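Local coordinates for Lmo0135 protein (Listeria monocytogenes EGD-e, PDB 5ISU), which is the substrate-binding protein of an ABC transporter and probably takes part in peptide uptake, at residues V30-Y35 / I165-N171; Q46-A50 / P174-Y180; D94-V100 / F151-K156. All blocks are in the same frame, centred on the assembly; numbering follows the deposited sequence.

Interaction 1: residues V30-Y35 / I165-N171; sequences VINPNY and IEKSDKN
The phenol ring of Tyr-35 carries the side chain of Glu-166 on one face: CB sits almost over the ring centre, 3.7 Å from the centroid, a CH-pi contact. Beyond CB the glutamate runs extended across that face, and its carboxylate lies stacked near CD1 of the tyrosine, with the two planes 23° apart. At the edge of the same ring, close to its plane, comes the CG2 methyl of Ile-165, whose distance to Tyr-35 CE2 is 3.9 Å. The tyrosine hydroxyl bonds to the carbonyl of Gln-108. The second pair of flat groups is formed by the carboxamides of Asn-32 and Asn-171, turned 74° apart. Asn-32 ND2 donates to Asn-171 OD1 over 2.9 Å, nearly straight at 171°; the acceptor lies in the amide plane of Asn-32, and the donor meets an in-plane lone pair of Asn-171.

Both segments are loops shaped by tight turns, one between strand 19-24 and helix 39-48, the other between helix 156-159 and strand 180-186. In 30-35, Ile-31 is the centre of an inverse gamma turn, and Asn-32 OD1 accepts from the backbone N of Asn-34 in an Asx turn. In 165-171, an ST turn at Ser-168 leads into a short 3-10 segment. Asn-171 ND2 bonds back to the carbonyl of Ile-165 (2.7 Å) and weakly to that of Ser-168, which fixes the rotation of its amide and leaves OD1 facing Asn-32.

Val-30 packs against Glu-166 and Asn-171: CG1, anti to the backbone N, rests 3.6 Å from Asn-171 CG, and both methyls lie 3.5 Å from Glu-166 O. Phe-159 of helix 156-159 touches Asn-32, Ile-165 and Asn-171.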
# COMPACT_ATOMS: atom_id res chain seq x y z
N VAL A 30 2.98 17.11 -1.87
CA VAL A 30 4.35 17.41 -2.28
C VAL A 30 4.96 16.27 -3.12
O VAL A 30 5.15 15.16 -2.62
CB VAL A 30 5.22 17.69 -1.04
CG1 VAL A 30 6.63 18.09 -1.46
CG2 VAL A 30 4.59 18.78 -0.19
N ILE A 31 5.27 16.55 -4.39
CA ILE A 31 5.84 15.53 -5.28
C ILE A 31 7.35 15.38 -5.02
O ILE A 31 8.20 15.93 -5.74
CB ILE A 31 5.56 15.85 -6.77
CG1 ILE A 31 4.06 16.19 -6.94
CG2 ILE A 31 5.97 14.67 -7.64
CD1 ILE A 31 3.66 16.61 -8.33
N ASN A 32 7.65 14.60 -3.98
CA ASN A 32 9.02 14.37 -3.52
C ASN A 32 8.99 13.03 -2.78
O ASN A 32 8.27 12.88 -1.79
CB ASN A 32 9.46 15.53 -2.61
CG ASN A 32 10.94 15.45 -2.21
OD1 ASN A 32 11.43 14.43 -1.75
ND2 ASN A 32 11.64 16.56 -2.38
N PRO A 33 9.77 12.04 -3.26
CA PRO A 33 9.75 10.70 -2.67
C PRO A 33 10.13 10.59 -1.20
O PRO A 33 9.86 9.55 -0.59
CB PRO A 33 10.74 9.92 -3.53
CG PRO A 33 11.61 10.93 -4.13
CD PRO A 33 10.75 12.13 -4.36
N ASN A 34 10.77 11.60 -0.65
CA ASN A 34 11.09 11.59 0.78
C ASN A 34 9.81 11.81 1.62
O ASN A 34 9.82 11.54 2.81
CB ASN A 34 12.12 12.69 1.15
CG ASN A 34 13.54 12.34 0.73
OD1 ASN A 34 13.78 11.39 0.01
ND2 ASN A 34 14.50 13.13 1.21
N TYR A 35 8.73 12.28 1.00
CA TYR A 35 7.49 12.56 1.74
C TYR A 35 6.22 11.96 1.13
O TYR A 35 5.24 11.78 1.85
CB TYR A 35 7.32 14.09 1.88
CG TYR A 35 8.55 14.74 2.49
CD1 TYR A 35 8.72 14.77 3.87
CD2 TYR A 35 9.56 15.27 1.69
CE1 TYR A 35 9.86 15.32 4.43
CE2 TYR A 35 10.69 15.83 2.23
CZ TYR A 35 10.84 15.85 3.61
OH TYR A 35 11.97 16.40 4.15
N ILE A 165 12.99 20.73 3.14
CA ILE A 165 12.77 20.12 1.84
C ILE A 165 11.29 19.96 1.52
O ILE A 165 10.90 20.24 0.39
CB ILE A 165 13.50 18.76 1.72
CG1 ILE A 165 15.01 18.97 1.89
CG2 ILE A 165 13.23 18.12 0.36
CD1 ILE A 165 15.82 17.69 1.94
N GLU A 166 10.48 19.57 2.49
CA GLU A 166 9.05 19.35 2.25
C GLU A 166 8.31 20.63 1.78
O GLU A 166 7.38 20.53 0.98
CB GLU A 166 8.37 18.75 3.50
CG GLU A 166 6.92 18.29 3.28
CD GLU A 166 6.27 17.68 4.53
OE1 GLU A 166 6.54 18.16 5.65
OE2 GLU A 166 5.43 16.75 4.38
N LYS A 167 8.71 21.80 2.25
CA LYS A 167 8.05 23.07 1.90
C LYS A 167 8.72 23.84 0.76
O LYS A 167 8.13 24.79 0.25
CB LYS A 167 7.89 23.98 3.14
CG LYS A 167 6.70 23.66 4.04
CD LYS A 167 6.67 22.20 4.48
CE LYS A 167 5.56 21.89 5.48
NZ LYS A 167 5.77 22.56 6.79
N SER A 168 9.93 23.45 0.38
CA SER A 168 10.68 24.13 -0.69
C SER A 168 9.90 24.30 -2.00
O SER A 168 9.26 23.37 -2.48
CB SER A 168 11.98 23.36 -1.00
OG SER A 168 12.70 23.95 -2.07
N ASP A 169 9.98 25.51 -2.56
CA ASP A 169 9.30 25.83 -3.82
C ASP A 169 9.94 25.07 -5.00
O ASP A 169 9.37 25.00 -6.09
CB ASP A 169 9.17 27.37 -4.06
CG ASP A 169 10.51 28.13 -4.05
OD1 ASP A 169 11.58 27.51 -4.22
OD2 ASP A 169 10.48 29.38 -3.89
N LYS A 170 11.10 24.46 -4.76
CA LYS A 170 11.71 23.60 -5.78
C LYS A 170 10.84 22.36 -6.08
O LYS A 170 10.98 21.74 -7.14
CB LYS A 170 13.12 23.18 -5.36
CG LYS A 170 14.11 24.33 -5.43
CD LYS A 170 15.48 23.94 -4.92
CE LYS A 170 16.45 25.11 -4.99
NZ LYS A 170 17.81 24.73 -4.52
N ASN A 171 9.95 22.00 -5.14
CA ASN A 171 9.02 20.87 -5.34
C ASN A 171 7.91 21.26 -6.30
O ASN A 171 7.17 20.39 -6.74
CB ASN A 171 8.41 20.39 -4.03
CG ASN A 171 9.42 19.76 -3.11
OD1 ASN A 171 10.10 18.80 -3.48
ND2 ASN A 171 9.52 20.27 -1.89

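Interaction 2: residues Q46-A50 / P174-Y180; sequences QAVYA and PIGSGPY
Tyr-49 lays its ring over the backbone of 174-180, with Gly-176 CA beneath one face, 4.3 Å from the ring centroid and displaced toward the rim in a CH-pi contact. At the far end of the ring, the side chains of Tyr-49 and Pro-174 cross at about a right angle, bringing the hydroxyl OH to 3.6 Å from Pro-174 CB. A water bridges that OH and the carbonyl of Ile-175.

Ser-177 directs its hydroxyl to the chain leaving the helix. Its OG stands between its own backbone N and carbonyl carbon (chi1 54°), from where it accepts the N-H of Ala-50 at 3.0 Å and lies alongside that residue's CB. The same OG donates to a second water, which in turn donates to the carbonyl of Ala-50.

Further along the segment the backbones meet closely. Gly-178 N donates to Val-48 O at 2.7 Å, and Tyr-180 N bonds to Ala-47 O at 3.1 Å. Gly-176 and Gly-178, without side chains, let the loop backbone lie close against the helix end, Gly-176 CA 3.4 Å from Val-48 O. Pro-179 sets its CD 3.3 Å from Ala-47 O.

The last turn of helix 39-48 thus ends on the loop that becomes strand 180-186, one of the two outermost strands of a mixed four-stranded sheet; Leu-193 on neighbouring strand 190-195 packs against Ala-47, Val-48 and Tyr-180.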
# COMPACT_ATOMS: atom_id res chain seq x y z
N GLN A 46 5.58 8.13 -9.61
CA GLN A 46 6.00 6.95 -10.36
C GLN A 46 6.41 7.32 -11.79
O GLN A 46 7.28 6.70 -12.38
CB GLN A 46 4.88 5.92 -10.42
CG GLN A 46 5.29 4.56 -10.93
CD GLN A 46 6.22 3.86 -9.97
OE1 GLN A 46 6.30 4.21 -8.79
NE2 GLN A 46 6.90 2.84 -10.45
N ALA A 47 5.78 8.36 -12.32
CA ALA A 47 6.07 8.80 -13.67
C ALA A 47 7.28 9.74 -13.72
O ALA A 47 8.00 9.75 -14.69
CB ALA A 47 4.87 9.50 -14.26
N VAL A 48 7.53 10.47 -12.65
CA VAL A 48 8.59 11.48 -12.62
C VAL A 48 9.91 10.99 -12.06
O VAL A 48 10.97 11.43 -12.51
CB VAL A 48 8.10 12.73 -11.86
CG1 VAL A 48 9.19 13.80 -11.77
CG2 VAL A 48 6.86 13.28 -12.56
N TYR A 49 9.85 10.08 -11.08
CA TYR A 49 11.05 9.53 -10.45
C TYR A 49 11.20 8.02 -10.63
O TYR A 49 10.25 7.28 -10.49
CB TYR A 49 11.00 9.79 -8.94
CG TYR A 49 11.07 11.24 -8.53
CD1 TYR A 49 9.93 12.04 -8.50
CD2 TYR A 49 12.28 11.80 -8.11
CE1 TYR A 49 9.99 13.36 -8.08
CE2 TYR A 49 12.35 13.12 -7.70
CZ TYR A 49 11.21 13.88 -7.68
OH TYR A 49 11.30 15.17 -7.27
N ALA A 50 12.43 7.59 -10.87
CA ALA A 50 12.77 6.19 -10.98
C ALA A 50 13.36 5.69 -9.63
O ALA A 50 14.03 6.45 -8.93
CB ALA A 50 13.77 5.99 -12.10
N PRO A 174 9.43 19.70 -9.92
CA PRO A 174 10.25 18.53 -9.59
C PRO A 174 11.16 17.99 -10.70
O PRO A 174 10.72 17.72 -11.82
CB PRO A 174 9.23 17.48 -9.15
CG PRO A 174 7.95 17.89 -9.79
CD PRO A 174 7.98 19.38 -9.93
N ILE A 175 12.44 17.86 -10.36
CA ILE A 175 13.45 17.32 -11.25
C ILE A 175 13.62 15.85 -10.87
O ILE A 175 13.99 15.54 -9.74
CB ILE A 175 14.77 18.09 -11.11
CG1 ILE A 175 14.56 19.58 -11.46
CG2 ILE A 175 15.85 17.49 -11.99
CD1 ILE A 175 14.05 19.84 -12.87
N GLY A 176 13.40 14.97 -11.83
CA GLY A 176 13.46 13.55 -11.56
C GLY A 176 14.31 12.75 -12.52
O GLY A 176 15.12 13.31 -13.28
N SER A 177 14.16 11.43 -12.42
CA SER A 177 14.88 10.46 -13.23
C SER A 177 13.90 9.51 -13.95
O SER A 177 14.33 8.62 -14.69
CB SER A 177 15.79 9.64 -12.32
OG SER A 177 15.04 9.09 -11.26
N GLY A 178 12.61 9.73 -13.75
CA GLY A 178 11.59 8.88 -14.37
C GLY A 178 11.39 9.18 -15.85
O GLY A 178 11.99 10.10 -16.38
N PRO A 179 10.52 8.40 -16.51
CA PRO A 179 10.28 8.55 -17.94
C PRO A 179 9.59 9.82 -18.41
O PRO A 179 9.65 10.09 -19.59
CB PRO A 179 9.42 7.34 -18.27
CG PRO A 179 8.73 7.01 -17.00
CD PRO A 179 9.73 7.29 -15.93
N TYR A 180 8.95 10.57 -17.50
CA TYR A 180 8.25 11.81 -17.84
C TYR A 180 8.70 13.01 -17.00
O TYR A 180 8.71 12.96 -15.77
CB TYR A 180 6.72 11.59 -17.76
CG TYR A 180 6.30 10.71 -18.90
CD1 TYR A 180 6.05 11.24 -20.16
CD2 TYR A 180 6.29 9.34 -18.77
CE1 TYR A 180 5.75 10.43 -21.23
CE2 TYR A 180 5.98 8.52 -19.84
CZ TYR A 180 5.71 9.06 -21.06
OH TYR A 180 5.43 8.22 -22.12
O HOH W 1 13.46 16.45 -7.31
O HOH W 2 14.87 9.20 -8.74

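Interaction 3: residues D94-V100 / F151-K156; sequences DDVVFTV and FFPIPK. With EDO (1,2-ethanediol), chain B.
Two backbone N-H groups of 151-156 are taken up by side chains of helix 93-104. Lys-156 N meets Asp-95 OD1 at 2.9 Å, nearly straight, while the other carboxylate oxygen, OD2, accepts from Thr-92 N and Trp-85 NE1, so the group is held at both ends. One turn further on, Ile-154 N donates to Thr-99 OG1 over 2.8 Å. That hydroxyl in turn donates to Asp-95 O, from the opposite face of the carbonyl to Thr-99 N.

Aromatic and apolar contacts flank these bonds. Phe-98 has Lys-156 CA over one face, 4.0 Å from the ring centroid, and Ile-154 CG1 at its edge. The ring of Phe-151 brings CZ to 3.5 Å from Thr-99 CG2 and 3.7 Å from Val-100 CG2, and Val-96 CG1 lies near CE2.

A charged group ends the contact. Extended up to its final bend (chi4 64°), Lys-156 runs past Phe-98 and the carbonyl of Asp-94; its NZ makes a salt bridge to Glu-160 and donates to O2 of an ethanediol, probably from the crystallisation liquor, at 3.2 Å.

Pro-155 is the N-cap residue of helix 156-159. One side of helix 93-104 packs on the connection that leads into that helix, while Val-97 and Val-100 touch strand 121-129 of the antiparallel five-stranded sheet, within a family 5 solute-binding fold.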
# COMPACT_ATOMS: atom_id res chain seq x y z
N ASP A 94 26.52 9.84 -5.18
CA ASP A 94 26.40 11.04 -4.33
C ASP A 94 24.94 11.45 -4.09
O ASP A 94 24.62 12.00 -3.05
CB ASP A 94 27.19 12.21 -4.92
CG ASP A 94 28.70 12.04 -4.81
OD1 ASP A 94 29.17 11.05 -4.22
OD2 ASP A 94 29.42 12.91 -5.32
N ASP A 95 24.06 11.18 -5.07
CA ASP A 95 22.64 11.48 -4.93
C ASP A 95 21.99 10.48 -3.95
O ASP A 95 21.17 10.85 -3.11
CB ASP A 95 21.94 11.42 -6.29
CG ASP A 95 22.39 12.51 -7.22
OD1 ASP A 95 22.23 13.70 -6.85
OD2 ASP A 95 22.87 12.19 -8.34
N VAL A 96 22.38 9.21 -4.06
CA VAL A 96 21.87 8.18 -3.16
C VAL A 96 22.29 8.51 -1.74
O VAL A 96 21.46 8.52 -0.84
CB VAL A 96 22.38 6.78 -3.55
CG1 VAL A 96 21.86 5.73 -2.57
CG2 VAL A 96 21.95 6.44 -4.99
N VAL A 97 23.58 8.81 -1.54
CA VAL A 97 24.11 9.17 -0.22
C VAL A 97 23.39 10.38 0.33
O VAL A 97 23.00 10.39 1.51
CB VAL A 97 25.62 9.48 -0.28
CG1 VAL A 97 26.13 10.00 1.07
CG2 VAL A 97 26.41 8.26 -0.70
N PHE A 98 23.23 11.40 -0.51
CA PHE A 98 22.55 12.61 -0.09
C PHE A 98 21.10 12.33 0.29
O PHE A 98 20.60 12.88 1.27
CB PHE A 98 22.60 13.71 -1.18
CG PHE A 98 21.64 14.83 -0.93
CD1 PHE A 98 21.96 15.85 -0.06
CD2 PHE A 98 20.39 14.83 -1.52
CE1 PHE A 98 21.07 16.87 0.20
CE2 PHE A 98 19.48 15.84 -1.27
CZ PHE A 98 19.82 16.86 -0.40
N THR A 99 20.43 11.48 -0.47
CA THR A 99 19.03 11.18 -0.17
C THR A 99 18.87 10.52 1.21
O THR A 99 18.02 10.92 2.00
CB THR A 99 18.34 10.32 -1.24
OG1 THR A 99 18.46 10.95 -2.53
CG2 THR A 99 16.87 10.16 -0.91
N VAL A 100 19.73 9.54 1.50
CA VAL A 100 19.67 8.84 2.79
C VAL A 100 19.97 9.79 3.94
O VAL A 100 19.29 9.76 4.96
CB VAL A 100 20.64 7.64 2.84
CG1 VAL A 100 20.71 7.04 4.26
CG2 VAL A 100 20.23 6.59 1.84
N PHE A 151 13.26 2.40 -2.80
CA PHE A 151 13.99 3.65 -2.68
C PHE A 151 14.12 4.46 -3.99
O PHE A 151 14.67 3.97 -4.99
CB PHE A 151 15.39 3.31 -2.17
CG PHE A 151 16.17 4.50 -1.71
CD1 PHE A 151 16.07 4.92 -0.40
CD2 PHE A 151 16.99 5.19 -2.57
CE1 PHE A 151 16.77 6.02 0.05
CE2 PHE A 151 17.70 6.29 -2.13
CZ PHE A 151 17.60 6.70 -0.81
N PHE A 152 13.67 5.71 -3.93
CA PHE A 152 13.74 6.66 -5.06
C PHE A 152 14.70 7.78 -4.66
O PHE A 152 14.42 8.51 -3.72
CB PHE A 152 12.36 7.29 -5.34
CG PHE A 152 11.30 6.32 -5.81
CD1 PHE A 152 10.64 5.51 -4.90
CD2 PHE A 152 10.91 6.27 -7.15
CE1 PHE A 152 9.64 4.63 -5.33
CE2 PHE A 152 9.93 5.40 -7.59
CZ PHE A 152 9.29 4.57 -6.68
N PRO A 153 15.84 7.93 -5.37
CA PRO A 153 16.72 9.01 -4.97
C PRO A 153 16.23 10.39 -5.42
O PRO A 153 15.43 10.51 -6.37
CB PRO A 153 18.04 8.67 -5.67
CG PRO A 153 17.68 7.78 -6.79
CD PRO A 153 16.48 7.02 -6.33
N ILE A 154 16.69 11.42 -4.69
CA ILE A 154 16.40 12.82 -5.05
C ILE A 154 17.73 13.47 -5.47
O ILE A 154 18.79 12.93 -5.21
CB ILE A 154 15.62 13.59 -3.96
CG1 ILE A 154 16.40 13.71 -2.64
CG2 ILE A 154 14.29 12.89 -3.71
CD1 ILE A 154 15.68 14.54 -1.59
N PRO A 155 17.67 14.59 -6.19
CA PRO A 155 18.94 15.18 -6.66
C PRO A 155 19.65 16.09 -5.64
O PRO A 155 19.05 17.00 -5.09
CB PRO A 155 18.52 15.94 -7.91
CG PRO A 155 17.08 16.21 -7.75
CD PRO A 155 16.50 15.16 -6.88
N LYS A 156 20.93 15.82 -5.43
CA LYS A 156 21.76 16.57 -4.50
C LYS A 156 21.93 18.02 -5.01
O LYS A 156 21.71 18.98 -4.26
CB LYS A 156 23.11 15.86 -4.34
CG LYS A 156 24.15 16.53 -3.42
CD LYS A 156 25.39 15.64 -3.34
CE LYS A 156 26.55 16.28 -2.59
NZ LYS A 156 26.26 16.53 -1.15
C1 EDO B . 25.09 15.46 2.50
O1 EDO B . 23.89 15.42 3.27
C2 EDO B . 25.47 14.04 2.10
O2 EDO B . 25.92 14.02 0.74

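Interactions 1, 2 and 3 sit in one region on the same side of the chain's centre, their centres about 13 to 14 Å apart, and each touches the other two. Along the chain, 30-35 and 46-50 come first, then 94-100 and 151-156, then 165-171 and 174-180; interactions 1 and 2 therefore cross, and both span interaction 3. Helix 39-48 connects the first segments of interactions 1 and 2. Pro-33 packs on Tyr-49 and also on Phe-152 and Ile-154, while Phe-152 reaches Tyr-49 and Ala-50. Loops distant in sequence are thereby gathered between the four-stranded mixed sheet and the five-stranded antiparallel sheet of this solute-binding protein.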